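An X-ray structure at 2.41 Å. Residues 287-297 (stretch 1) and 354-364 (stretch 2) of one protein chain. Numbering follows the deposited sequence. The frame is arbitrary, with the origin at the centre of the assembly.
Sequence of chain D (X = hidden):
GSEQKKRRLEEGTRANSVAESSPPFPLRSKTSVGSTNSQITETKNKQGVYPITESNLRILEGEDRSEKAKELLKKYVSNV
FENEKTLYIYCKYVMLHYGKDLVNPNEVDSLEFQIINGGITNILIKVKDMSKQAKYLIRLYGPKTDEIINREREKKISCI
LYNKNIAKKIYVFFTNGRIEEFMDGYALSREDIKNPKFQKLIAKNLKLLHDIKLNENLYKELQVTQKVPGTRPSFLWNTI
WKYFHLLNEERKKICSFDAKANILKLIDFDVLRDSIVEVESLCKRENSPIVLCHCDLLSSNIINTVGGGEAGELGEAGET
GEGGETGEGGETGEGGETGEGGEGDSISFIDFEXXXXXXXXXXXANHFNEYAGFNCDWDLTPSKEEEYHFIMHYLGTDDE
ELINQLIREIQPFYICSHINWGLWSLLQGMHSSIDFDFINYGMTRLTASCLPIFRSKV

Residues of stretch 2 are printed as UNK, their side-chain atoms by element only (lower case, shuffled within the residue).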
ATOM      1  N   ASN D 287     -21.551  -7.334  23.505  1.00 55.61           N
ATOM      2  CA  ASN D 287     -22.163  -8.666  23.708  1.00 56.59           C
ATOM      3  C   ASN D 287     -22.746  -9.242  22.397  1.00 55.96           C
ATOM      4  O   ASN D 287     -23.991  -9.218  22.152  1.00 55.94           O
ATOM      5  CB  ASN D 287     -23.216  -8.687  24.838  1.00 57.24           C
ATOM      6  CG  ASN D 287     -22.583  -8.752  26.244  1.00 62.05           C
ATOM      7  OD1 ASN D 287     -21.974  -7.763  26.731  1.00 64.77           O
ATOM      8  ND2 ASN D 287     -22.773  -9.905  26.930  1.00 63.94           N
ATOM      9  N   SER D 288     -21.836  -9.728  21.553  1.00 53.95           N
ATOM     10  CA  SER D 288     -22.229 -10.302  20.293  1.00 52.60           C
ATOM     11  C   SER D 288     -22.276 -11.804  20.490  1.00 51.44           C
ATOM     12  O   SER D 288     -21.301 -12.412  20.964  1.00 51.98           O
ATOM     13  CB  SER D 288     -21.273  -9.892  19.160  1.00 53.23           C
ATOM     14  OG  SER D 288     -21.720 -10.357  17.902  1.00 50.78           O
ATOM     15  N   PRO D 289     -23.416 -12.416  20.121  1.00 50.39           N
ATOM     16  CA  PRO D 289     -23.583 -13.870  20.226  1.00 49.58           C
ATOM     17  C   PRO D 289     -22.479 -14.638  19.493  1.00 48.95           C
ATOM     18  O   PRO D 289     -22.192 -14.352  18.343  1.00 47.60           O
ATOM     19  CB  PRO D 289     -24.935 -14.118  19.567  1.00 49.40           C
ATOM     20  CG  PRO D 289     -25.619 -12.753  19.584  1.00 50.27           C
ATOM     21  CD  PRO D 289     -24.581 -11.742  19.515  1.00 49.20           C
ATOM     22  N   ILE D 290     -21.874 -15.594  20.193  1.00 49.83           N
ATOM     23  CA  ILE D 290     -20.857 -16.488  19.654  1.00 51.18           C
ATOM     24  C   ILE D 290     -21.546 -17.536  18.781  1.00 52.13           C
ATOM     25  O   ILE D 290     -22.364 -18.321  19.263  1.00 52.78           O
ATOM     26  CB  ILE D 290     -20.070 -17.198  20.786  1.00 51.43           C
ATOM     27  CG1 ILE D 290     -19.734 -16.216  21.938  1.00 52.92           C
ATOM     28  CG2 ILE D 290     -18.854 -17.888  20.279  1.00 50.48           C
ATOM     29  CD1 ILE D 290     -18.958 -14.994  21.548  1.00 54.86           C
ATOM     30  N   VAL D 291     -21.243 -17.507  17.483  1.00 52.20           N
ATOM     31  CA  VAL D 291     -21.835 -18.410  16.495  1.00 51.68           C
ATOM     32  C   VAL D 291     -20.732 -19.101  15.717  1.00 51.38           C
ATOM     33  O   VAL D 291     -19.540 -18.818  15.917  1.00 52.71           O
ATOM     34  CB  VAL D 291     -22.821 -17.674  15.558  1.00 51.64           C
ATOM     35  CG1 VAL D 291     -23.919 -16.991  16.390  1.00 51.64           C
ATOM     36  CG2 VAL D 291     -22.127 -16.638  14.738  1.00 51.95           C
ATOM     37  N   LEU D 292     -21.095 -20.049  14.862  1.00 51.00           N
ATOM     38  CA  LEU D 292     -20.098 -20.666  13.991  1.00 48.74           C
ATOM     39  C   LEU D 292     -19.900 -19.684  12.868  1.00 48.06           C
ATOM     40  O   LEU D 292     -20.818 -19.453  12.043  1.00 47.61           O
ATOM     41  CB  LEU D 292     -20.614 -21.991  13.454  1.00 49.17           C
ATOM     42  CG  LEU D 292     -19.639 -22.888  12.681  1.00 49.36           C
ATOM     43  CD1 LEU D 292     -18.310 -23.056  13.432  1.00 47.29           C
ATOM     44  CD2 LEU D 292     -20.287 -24.220  12.373  1.00 47.70           C
ATOM     45  N   CYS D 293     -18.711 -19.082  12.854  1.00 46.89           N
ATOM     46  CA  CYS D 293     -18.349 -18.093  11.840  1.00 45.45           C
ATOM     47  C   CYS D 293     -17.539 -18.712  10.701  1.00 44.53           C
ATOM     48  O   CYS D 293     -16.906 -19.732  10.865  1.00 44.48           O
ATOM     49  CB  CYS D 293     -17.563 -16.986  12.513  1.00 45.92           C
ATOM     50  SG  CYS D 293     -18.540 -15.964  13.648  1.00 45.53           S
ATOM     51  N   HIS D 294     -17.589 -18.103   9.523  1.00 44.72           N
ATOM     52  CA  HIS D 294     -16.678 -18.478   8.442  1.00 44.32           C
ATOM     53  C   HIS D 294     -15.234 -17.979   8.659  1.00 44.25           C
ATOM     54  O   HIS D 294     -14.256 -18.753   8.513  1.00 44.34           O
ATOM     55  CB  HIS D 294     -17.210 -17.993   7.111  1.00 44.13           C
ATOM     56  CG  HIS D 294     -16.388 -18.458   5.943  1.00 44.56           C
ATOM     57  ND1 HIS D 294     -15.176 -17.881   5.601  1.00 41.92           N
ATOM     58  CD2 HIS D 294     -16.606 -19.437   5.035  1.00 41.03           C
ATOM     59  CE1 HIS D 294     -14.687 -18.489   4.538  1.00 41.90           C
ATOM     60  NE2 HIS D 294     -15.535 -19.434   4.172  1.00 42.51           N
ATOM     61  N   CYS D 295     -15.115 -16.692   9.011  1.00 43.97           N
ATOM     62  CA  CYS D 295     -13.851 -16.042   9.467  1.00 44.05           C
ATOM     63  C   CYS D 295     -12.913 -15.507   8.387  1.00 43.68           C
ATOM     64  O   CYS D 295     -11.945 -14.841   8.722  1.00 43.83           O
ATOM     65  CB  CYS D 295     -13.071 -16.912  10.453  1.00 43.64           C
ATOM     66  SG  CYS D 295     -14.003 -17.417  11.885  1.00 45.96           S
ATOM     67  N   ASP D 296     -13.211 -15.818   7.119  1.00 43.87           N
ATOM     68  CA  ASP D 296     -12.415 -15.436   5.966  1.00 44.02           C
ATOM     69  C   ASP D 296     -13.314 -15.193   4.760  1.00 44.15           C
ATOM     70  O   ASP D 296     -13.141 -15.726   3.657  1.00 43.82           O
ATOM     71  CB  ASP D 296     -11.330 -16.483   5.673  1.00 44.18           C
ATOM     72  CG  ASP D 296     -10.246 -15.942   4.778  1.00 46.86           C
ATOM     73  OD1 ASP D 296     -10.064 -14.682   4.710  1.00 48.06           O
ATOM     74  OD2 ASP D 296      -9.595 -16.769   4.105  1.00 50.01           O
ATOM     75  N   LEU D 297     -14.313 -14.364   4.977  1.00 45.12           N
ATOM     76  CA  LEU D 297     -15.346 -14.213   3.974  1.00 45.29           C
ATOM     77  C   LEU D 297     -14.982 -13.137   2.971  1.00 45.32           C
ATOM     78  O   LEU D 297     -15.697 -12.155   2.792  1.00 45.21           O
ATOM     79  CB  LEU D 297     -16.688 -13.982   4.643  1.00 44.86           C
ATOM     80  CG  LEU D 297     -17.946 -14.539   3.947  1.00 48.64           C
ATOM     81  CD1 LEU D 297     -17.977 -16.082   3.803  1.00 44.14           C
ATOM     82  CD2 LEU D 297     -19.201 -14.020   4.682  1.00 48.11           C
ATOM     83  N   UNK D 354     -10.507 -21.243   8.457  1.00 47.96           N
ATOM     84  CA  UNK D 354     -10.473 -20.374   9.632  1.00 47.22           C
ATOM     85  C   UNK D 354     -11.715 -20.477  10.484  1.00 47.06           C
ATOM     86  O   UNK D 354     -11.767 -19.882  11.551  1.00 47.79           O
ATOM     87  c   UNK D 354      -7.663 -18.747   9.241  1.00 41.10           C
ATOM     88  o   UNK D 354      -5.246 -18.438   6.568  1.00 44.59           O
ATOM     89  c   UNK D 354      -6.451 -18.544   7.220  1.00 41.33           C
ATOM     90  c   UNK D 354      -8.863 -18.776   8.537  1.00 44.09           C
ATOM     91  c   UNK D 354      -8.817 -18.698   7.146  1.00 42.80           C
ATOM     92  c   UNK D 354      -6.465 -18.634   8.588  1.00 40.74           C
ATOM     93  c   UNK D 354      -7.621 -18.576   6.487  1.00 41.11           C
ATOM     94  c   UNK D 354     -10.176 -18.923   9.257  1.00 45.87           C
ATOM     95  N   UNK D 355     -12.691 -21.250  10.016  1.00 47.95           N
ATOM     96  CA  UNK D 355     -13.991 -21.405  10.681  1.00 48.38           C
ATOM     97  C   UNK D 355     -13.916 -21.935  12.086  1.00 48.04           C
ATOM     98  O   UNK D 355     -13.313 -22.982  12.356  1.00 48.50           O
ATOM     99  o   UNK D 355     -15.171 -21.602   8.631  1.00 51.07           O
ATOM    100  c   UNK D 355     -14.919 -22.264   9.850  1.00 48.25           C
ATOM    101  N   UNK D 356     -14.521 -21.175  12.985  1.00 47.86           N
ATOM    102  CA  UNK D 356     -14.595 -21.544  14.387  1.00 48.00           C
ATOM    103  C   UNK D 356     -15.603 -20.641  15.049  1.00 47.41           C
ATOM    104  O   UNK D 356     -16.170 -19.745  14.399  1.00 47.04           O
ATOM    105  c   UNK D 356     -13.233 -21.440  15.074  1.00 49.01           C
ATOM    106  s   UNK D 356     -12.434 -19.834  14.867  1.00 51.22           S
ATOM    107  N   UNK D 357     -15.927 -20.938  16.309  1.00 47.67           N
ATOM    108  CA  UNK D 357     -16.904 -20.124  17.042  1.00 47.46           C
ATOM    109  C   UNK D 357     -16.380 -18.743  17.431  1.00 47.26           C
ATOM    110  O   UNK D 357     -15.442 -18.632  18.171  1.00 48.11           O
ATOM    111  c   UNK D 357     -16.663 -22.390  17.923  1.00 46.70           C
ATOM    112  c   UNK D 357     -17.220 -20.990  18.263  1.00 47.04           C
ATOM    113  c   UNK D 357     -15.504 -22.130  17.075  1.00 47.82           C
ATOM    114  N   UNK D 358     -16.991 -17.695  16.908  1.00 47.93           N
ATOM    115  CA  UNK D 358     -16.605 -16.334  17.252  1.00 47.72           C
ATOM    116  C   UNK D 358     -17.874 -15.520  17.346  1.00 46.96           C
ATOM    117  O   UNK D 358     -18.928 -16.002  16.959  1.00 47.78           O
ATOM    118  s   UNK D 358     -13.270 -15.430  14.860  1.00 50.36           S
ATOM    119  c   UNK D 358     -14.349 -16.311  16.018  1.00 48.88           C
ATOM    120  c   UNK D 358     -11.795 -16.442  15.025  1.00 44.08           C
ATOM    121  c   UNK D 358     -15.733 -15.739  16.131  1.00 47.60           C
ATOM    122  N   UNK D 359     -17.750 -14.276  17.803  1.00 46.50           N
ATOM    123  CA  UNK D 359     -18.787 -13.272  17.737  1.00 44.85           C
ATOM    124  C   UNK D 359     -19.280 -13.113  16.312  1.00 45.36           C
ATOM    125  O   UNK D 359     -18.490 -12.995  15.388  1.00 45.80           O
ATOM    126  c   UNK D 359     -16.559 -12.334  20.139  1.00 50.31           C
ATOM    127  o   UNK D 359     -16.106 -11.977  21.267  1.00 51.49           O
ATOM    128  c   UNK D 359     -18.242 -11.936  18.233  1.00 44.60           C
ATOM    129  c   UNK D 359     -17.945 -11.866  19.742  1.00 46.11           C
ATOM    130  o   UNK D 359     -15.885 -13.058  19.340  1.00 53.58           O
ATOM    131  N   UNK D 360     -20.598 -13.085  16.145  1.00 45.22           N
ATOM    132  CA  UNK D 360     -21.224 -12.953  14.848  1.00 44.16           C
ATOM    133  C   UNK D 360     -20.898 -11.638  14.214  1.00 43.84           C
ATOM    134  O   UNK D 360     -20.956 -11.505  12.976  1.00 44.68           O
ATOM    135  c   UNK D 360     -26.960 -10.667  16.173  1.00 48.51           C
ATOM    136  c   UNK D 360     -22.755 -13.161  14.924  1.00 44.30           C
ATOM    137  c   UNK D 360     -24.964 -12.026  15.454  1.00 45.69           C
ATOM    138  n   UNK D 360     -27.785 -11.323  15.352  1.00 45.54           N
ATOM    139  c   UNK D 360     -23.514 -12.215  15.862  1.00 46.03           C
ATOM    140  n   UNK D 360     -25.652 -10.983  16.240  1.00 47.72           N
ATOM    141  n   UNK D 360     -27.459  -9.684  16.943  1.00 44.50           N
ATOM    142  N   UNK D 361     -20.577 -10.654  15.048  1.00 42.63           N
ATOM    143  CA  UNK D 361     -20.297  -9.301  14.574  1.00 42.01           C
ATOM    144  C   UNK D 361     -18.889  -9.221  13.938  1.00 42.39           C
ATOM    145  O   UNK D 361     -18.693  -8.466  12.978  1.00 42.41           O
ATOM    146  c   UNK D 361     -20.451  -8.316  15.670  1.00 41.49           C
ATOM    147  N   UNK D 362     -17.939 -10.024  14.442  1.00 42.32           N
ATOM    148  CA  UNK D 362     -16.662 -10.203  13.752  1.00 42.82           C
ATOM    149  C   UNK D 362     -16.768 -10.658  12.265  1.00 42.74           C
ATOM    150  O   UNK D 362     -16.115 -10.077  11.389  1.00 41.69           O
ATOM    151  c   UNK D 362     -14.473 -11.343  13.819  1.00 45.68           C
ATOM    152  o   UNK D 362     -10.837 -11.890  11.807  1.00 46.27           O
ATOM    153  c   UNK D 362     -13.416 -10.425  13.994  1.00 45.44           C
ATOM    154  c   UNK D 362     -14.282 -12.430  12.956  1.00 48.43           C
ATOM    155  c   UNK D 362     -13.063 -12.603  12.269  1.00 47.69           C
ATOM    156  c   UNK D 362     -12.191 -10.604  13.346  1.00 44.92           C
ATOM    157  c   UNK D 362     -12.023 -11.692  12.484  1.00 46.76           C
ATOM    158  c   UNK D 362     -15.772 -11.153  14.512  1.00 42.86           C
ATOM    159  N   UNK D 363     -17.584 -11.685  12.003  1.00 41.70           N
ATOM    160  CA  UNK D 363     -17.733 -12.235  10.671  1.00 40.96           C
ATOM    161  C   UNK D 363     -18.353 -11.269   9.678  1.00 40.56           C
ATOM    162  O   UNK D 363     -18.012 -11.290   8.504  1.00 42.25           O
ATOM    163  c   UNK D 363     -18.059 -14.598   9.761  1.00 42.14           C
ATOM    164  c   UNK D 363     -18.547 -13.522  10.735  1.00 42.02           C
ATOM    165  o   UNK D 363     -18.838 -15.560   9.564  1.00 41.38           O
ATOM    166  o   UNK D 363     -16.915 -14.487   9.218  1.00 44.24           O
ATOM    167  N   UNK D 364     -19.245 -10.421  10.140  1.00 40.76           N
ATOM    168  CA  UNK D 364     -19.892  -9.433   9.306  1.00 40.96           C
ATOM    169  C   UNK D 364     -18.975  -8.226   9.002  1.00 40.95           C
ATOM    170  O   UNK D 364     -18.886  -7.796   7.850  1.00 41.38           O
ATOM    171  c   UNK D 364     -21.991  -7.905   9.006  1.00 38.74           C
ATOM    172  c   UNK D 364     -23.352  -9.862  11.183  1.00 45.25           C
ATOM    173  c   UNK D 364     -21.257  -8.946   9.936  1.00 41.99           C
ATOM    174  c   UNK D 364     -22.140 -10.168  10.267  1.00 43.30           C
TER
HETATM  175  O   HOH W   1     -12.158 -19.900   6.649  1.00 37.39           O
HETATM  176  O   HOH W   2     -10.491 -14.411  10.970  1.00 40.60           O
HETATM  177  O   HOH W   3     -15.543 -12.686   7.563  1.00 48.26           O

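Position 354 has one carbon, then a six-carbon ring bearing one oxygen. Its CB lies 3.7 Å from CB of Cys 295, and a ring carbon comes near Asp 296. This is Tyr 354.

Position 355 carries one carbon and one oxygen. The oxygen lies 3.0 Å from O of His 294. This is Ser 355, and its OG donates a hydrogen bond to that carbonyl.

Position 356 has one carbon and one sulfur. The sulfur lies 4.1 Å from SG of Cys 295. This is Cys 356. Its backbone O accepts from N of Cys 293 at 3.0 Å.

Position 357 has three carbons closing a ring onto the backbone N. Its CB is 4.0 Å from CG2 of Ile 290. This is Pro 357. Its CA makes a CA-H...O contact with O of Val 291 at 3.1 Å.

Position 358 is an unbranched chain of two carbons, a sulfur and a last carbon. The sulfur lies 3.7 Å from SG of Cys 295. This is Met 358. Its O accepts from N of Val 291 at 2.8 Å, and its N donates to O of Val 291 at 3.0 Å.

Position 359 has three carbons, the third carrying two oxygens. Its second carbon is 3.8 Å from CD1 of Ile 290. This is Glu 359, at the N-cap position of the helix.

Position 360 has three carbons, a nitrogen, then a carbon with two more nitrogens. Its second side-chain carbon lies 3.3 Å from OG of Ser 288. This is Arg 360. Pro 289 lies over one face of its guanidinium. Its N donates to O of Pro 289 at 3.0 Å.

Position 361 has a single carbon, 3.3 Å from OG of Ser 288. This is Ala 361, whose N donates to OG of Ser 288 at 3.1 Å.

Position 362 has one carbon and a six-carbon ring bearing an oxygen. O of Cys 295 lies at the ring edge. This is Tyr 362. Water 2 links its OH to that carbonyl.

Position 363 has two carbons, the second carrying two oxygens. One oxygen is 2.8 Å from N of His 294, the other 2.9 Å from N of Cys 295. This is Asp 363. OD2 and OD1 respectively accept hydrogen bonds from these amides.

Position 364 has four carbons, forked at the first, one arm two carbons long. They touch nothing on stretch 1, and the CA-to-CB bond points away from it. This is Ile 364.

The two strands pair antiparallel through backbone hydrogen bonds, with Val 291 and Met 358 bonded both ways. Beyond the strand pairing, the Asp 363 carboxylate holds two successive amides of stretch 1.

Stretch 2 354-364: YSCPMERAYDI
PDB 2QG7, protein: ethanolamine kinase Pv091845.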